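Local coordinates for Ycf48-like protein (Thermosynechococcus elongatus, PDB 5OJ5) that probably assists early assembly of photosystem II and replacement of photodamaged D1, and binds the C-terminal end of the D1 precursor as a seven-bladed beta-propeller, at residues G231-P234 with D235-W239; S295-G298 with G299-Q303. All blocks are in the same frame, centred on the assembly; numbering follows the deposited sequence.

Contact 1 of 2, residues G231-P234 with D235-W239; sequences GFTP and DGRLW
The hydroxyl of Thr233 donates to the Asp235 carboxylate over a short distance, OG1 to OD1 2.5 Å, approaching from above the carboxylate plane. Asp235 is also gripped side-on by Arg237 through two nitrogens: NE reaches OD1 of Asp235 at 2.8 Å, and NH2 meets the syn lone pair of Asp235 OD2 at 3.0 Å. Both oxygens lie close to the guanidinium plane. Thr233 OG1 and Arg237 NE come to OD1 from opposite faces of the carboxylate. A chi1 of 74° tucks the threonine OG1 between its own backbone N and carbonyl carbon, where it can also accept the amide of Arg237 (N to Thr233 OG1 3.0 Å). The same rotation brings the methyl CG2 over one face of the guanidinium, near its rim.

The backbone closes the turn with a nearly straight bond from Thr233 N to Arg237 O, 2.8 Å and 170°. Gly236 takes a positive phi of 91°, a backbone shape that favours glycine. Beyond the turn Gly231 and Trp239 form an antiparallel hydrogen-bonded pair and Phe232 and Leu238 a non-hydrogen-bonded one. Gly231 sits over one face of the Trp239 indole, its N above the centre of the ring and its CA 3.7 Å from the five-membered ring centroid in a CH-pi contact. On the other face of the hairpin, Phe232 and Leu238 run side by side, CE1 of Phe232 3.5 Å from Leu238 CD2. Tyr277 packs against Thr233 and Pro234.

The two donors on Asp235 OD1 and the paired arginine would be expected to favour an ionised carboxylate, while Thr233 OG1, donating once and accepting once, ties that ion pair to the backbone of the hairpin turn.

Contact 2 of 2, residues S295-G298 with G299-Q303; sequences SQDG and GQTWQ
Asp297 binds Thr301 twice, at the backbone amide and at the hydroxyl. The carboxylate straddles the threonine: Asp297 OD1 takes the amide N of Thr301 on its syn lone pair at 2.9 Å, with an N-H...O angle of 168°, and OD2 accepts the Thr301 hydroxyl OG1 at 2.6 Å. Placing CG of Asp297 between its backbone N and carbonyl carbon (chi1 56°) is what turns the acid across the loop, where its side chain crosses that of Thr301 at about a right angle.

A second polar group forms round Ser295. Its OG accepts Gly299 N at 2.8 Å and, weakly, the amide of Asp297; it also lies 2.8 Å from Thr301 O. A water links the two arms, accepting from Gln296 N and donating to Thr301 O. NE1 of Trp302 makes a weak bond to Gly299 O. Gly298 and Gly299 both have positive phi, a backbone shape that favours glycine.

The aromatic packing centres on Trp302. Its six-membered ring lies squarely under Ser295 CB, 3.5 Å from the ring centroid in a CH-pi contact. Val283, Leu285 and Pro264 pack against the same tryptophan.

The sequence Ser-Gln-Asp-Gly-Gly-Gln-Thr-Trp, with its aspartate binding the threonine and its tryptophan buried beneath the turn, marks an Asp-box, the motif that joins the third and fourth strands of a propeller blade in the sialidases and BNR-repeat proteins.

Overall arrangement
Each contact connects consecutive antiparallel strands of one blade, and the two blades are neighbours: 231-239 is a tight hairpin between the first two strands, 295-303 a longer loop between the third and fourth. Both are partly buried, but contact 2 lies farther out, its centre about 20 Å from the centre of the chain against about 14 Å for contact 1. Trp239 leans on strand 272-277 of the next sheet, whereas Trp302 packs on strand 283-287 of its own sheet and on Pro264. Each has an exposed acid at the turn and a buried tryptophan. Contact 1 adds a salt bridge and strand pairing; contact 2 has neither, a carboxylate and a serine hydroxyl binding amides and a hydroxyl instead.

Contact 1 of 2, residues G231-P234 with D235-W239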
# COMPACT_ATOMS: atom_id res chain seq x y z
N GLY A 231 -7.13 5.54 4.57
CA GLY A 231 -5.88 5.42 5.30
C GLY A 231 -5.75 6.49 6.32
O GLY A 231 -6.72 7.19 6.63
N PHE A 232 -4.54 6.61 6.86
CA PHE A 232 -4.26 7.53 7.95
C PHE A 232 -3.41 8.69 7.48
O PHE A 232 -2.55 8.52 6.61
CB PHE A 232 -3.53 6.78 9.07
CG PHE A 232 -4.35 5.67 9.65
CD1 PHE A 232 -5.21 5.91 10.70
CD2 PHE A 232 -4.28 4.37 9.12
CE1 PHE A 232 -5.99 4.89 11.23
CE2 PHE A 232 -5.08 3.35 9.66
CZ PHE A 232 -5.90 3.61 10.70
N THR A 233 -3.66 9.87 8.05
CA THR A 233 -2.79 11.02 7.81
C THR A 233 -1.66 11.01 8.82
O THR A 233 -1.71 10.25 9.78
CB THR A 233 -3.57 12.31 7.97
OG1 THR A 233 -3.81 12.52 9.37
CG2 THR A 233 -4.88 12.30 7.20
N PRO A 234 -0.64 11.86 8.68
CA PRO A 234 0.45 11.92 9.67
C PRO A 234 0.12 12.79 10.87
O PRO A 234 1.02 13.13 11.65
CB PRO A 234 1.62 12.54 8.89
CG PRO A 234 1.17 12.74 7.53
CD PRO A 234 -0.30 12.62 7.47
N ASP A 235 -1.14 13.14 11.06
CA ASP A 235 -1.55 13.94 12.20
C ASP A 235 -2.75 13.34 12.90
O ASP A 235 -3.42 14.01 13.67
CB ASP A 235 -1.81 15.39 11.83
CG ASP A 235 -2.74 15.53 10.65
OD1 ASP A 235 -3.71 14.77 10.53
OD2 ASP A 235 -2.47 16.38 9.78
N GLY A 236 -3.02 12.06 12.70
CA GLY A 236 -4.01 11.39 13.52
C GLY A 236 -5.42 11.42 12.97
O GLY A 236 -6.37 11.16 13.72
N ARG A 237 -5.59 11.72 11.70
CA ARG A 237 -6.89 11.69 11.02
C ARG A 237 -6.92 10.53 10.04
O ARG A 237 -5.91 9.86 9.78
CB ARG A 237 -7.13 13.02 10.29
CG ARG A 237 -7.27 14.23 11.23
CD ARG A 237 -7.42 15.51 10.41
NE ARG A 237 -6.17 15.79 9.72
CZ ARG A 237 -6.05 16.32 8.50
NH1 ARG A 237 -7.10 16.66 7.75
NH2 ARG A 237 -4.84 16.48 8.02
N LEU A 238 -8.11 10.30 9.50
CA LEU A 238 -8.34 9.40 8.38
C LEU A 238 -8.57 10.20 7.11
O LEU A 238 -9.09 11.32 7.14
CB LEU A 238 -9.55 8.51 8.62
CG LEU A 238 -9.53 7.47 9.77
CD1 LEU A 238 -10.95 6.91 10.06
CD2 LEU A 238 -8.61 6.38 9.42
N TRP A 239 -8.23 9.57 5.99
CA TRP A 239 -8.62 10.05 4.67
C TRP A 239 -9.43 8.96 3.99
O TRP A 239 -9.28 7.78 4.28
CB TRP A 239 -7.40 10.46 3.81
CG TRP A 239 -6.36 9.41 3.61
CD1 TRP A 239 -5.18 9.27 4.30
CD2 TRP A 239 -6.38 8.36 2.64
NE1 TRP A 239 -4.46 8.21 3.81
CE2 TRP A 239 -5.18 7.62 2.80
CE3 TRP A 239 -7.28 7.96 1.64
CZ2 TRP A 239 -4.87 6.52 2.01
CZ3 TRP A 239 -6.97 6.83 0.86
CH2 TRP A 239 -5.78 6.12 1.06
O HOH W 1 -1.45 9.47 12.19

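Contact 2 of 2, residues S295-G298 with G299-Q303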
# COMPACT_ATOMS: atom_id res chain seq x y z
N SER A 295 -0.80 18.08 -3.50
CA SER A 295 -1.24 19.21 -2.70
C SER A 295 -0.10 19.61 -1.78
O SER A 295 0.53 18.75 -1.14
CB SER A 295 -2.46 18.79 -1.87
OG SER A 295 -2.77 19.84 -0.95
N GLN A 296 0.15 20.90 -1.67
CA GLN A 296 1.18 21.43 -0.80
C GLN A 296 0.58 22.09 0.43
O GLN A 296 1.31 22.66 1.25
CB GLN A 296 2.11 22.38 -1.58
CG GLN A 296 2.91 21.59 -2.63
CD GLN A 296 3.73 22.42 -3.57
OE1 GLN A 296 4.85 22.79 -3.25
NE2 GLN A 296 3.19 22.68 -4.76
N ASP A 297 -0.72 21.98 0.61
CA ASP A 297 -1.43 22.58 1.72
C ASP A 297 -2.25 21.54 2.46
O ASP A 297 -3.35 21.81 2.93
CB ASP A 297 -2.28 23.80 1.31
CG ASP A 297 -3.28 23.50 0.20
OD1 ASP A 297 -3.60 22.31 -0.06
OD2 ASP A 297 -3.79 24.48 -0.44
N GLY A 298 -1.76 20.30 2.50
CA GLY A 298 -2.39 19.28 3.31
C GLY A 298 -3.64 18.67 2.70
O GLY A 298 -4.43 18.04 3.40
N GLY A 299 -3.87 18.84 1.41
CA GLY A 299 -4.99 18.20 0.76
C GLY A 299 -6.10 19.14 0.39
O GLY A 299 -7.10 18.69 -0.17
N GLN A 300 -5.98 20.43 0.73
CA GLN A 300 -7.05 21.38 0.42
C GLN A 300 -7.12 21.69 -1.07
O GLN A 300 -8.23 21.76 -1.64
CB GLN A 300 -6.86 22.66 1.23
CG GLN A 300 -7.17 22.44 2.70
CD GLN A 300 -8.52 21.78 2.92
OE1 GLN A 300 -9.56 22.33 2.55
NE2 GLN A 300 -8.52 20.60 3.53
N THR A 301 -5.98 21.98 -1.69
CA THR A 301 -5.95 22.30 -3.10
C THR A 301 -4.87 21.50 -3.78
O THR A 301 -3.88 21.09 -3.17
CB THR A 301 -5.72 23.77 -3.39
OG1 THR A 301 -4.41 24.16 -2.99
CG2 THR A 301 -6.75 24.62 -2.64
N TRP A 302 -5.09 21.27 -5.05
CA TRP A 302 -4.31 20.29 -5.78
C TRP A 302 -3.82 20.87 -7.09
O TRP A 302 -4.48 21.69 -7.73
CB TRP A 302 -5.20 19.05 -6.09
CG TRP A 302 -5.58 18.34 -4.80
CD1 TRP A 302 -6.64 18.64 -3.99
CD2 TRP A 302 -4.87 17.27 -4.17
NE1 TRP A 302 -6.63 17.79 -2.90
CE2 TRP A 302 -5.55 16.97 -2.98
CE3 TRP A 302 -3.70 16.56 -4.47
CZ2 TRP A 302 -5.13 15.97 -2.12
CZ3 TRP A 302 -3.28 15.58 -3.62
CH2 TRP A 302 -3.99 15.28 -2.45
N GLN A 303 -2.69 20.37 -7.51
CA GLN A 303 -2.13 20.66 -8.80
C GLN A 303 -1.78 19.33 -9.45
O GLN A 303 -1.53 18.33 -8.76
CB GLN A 303 -0.90 21.56 -8.67
CG GLN A 303 -1.27 22.94 -8.14
CD GLN A 303 -0.12 23.93 -8.06
OE1 GLN A 303 1.05 23.55 -8.18
NE2 GLN A 303 -0.45 25.23 -7.92
O HOH W 2 -1.47 22.79 -3.14
O HOH W 3 -6.59 18.20 5.14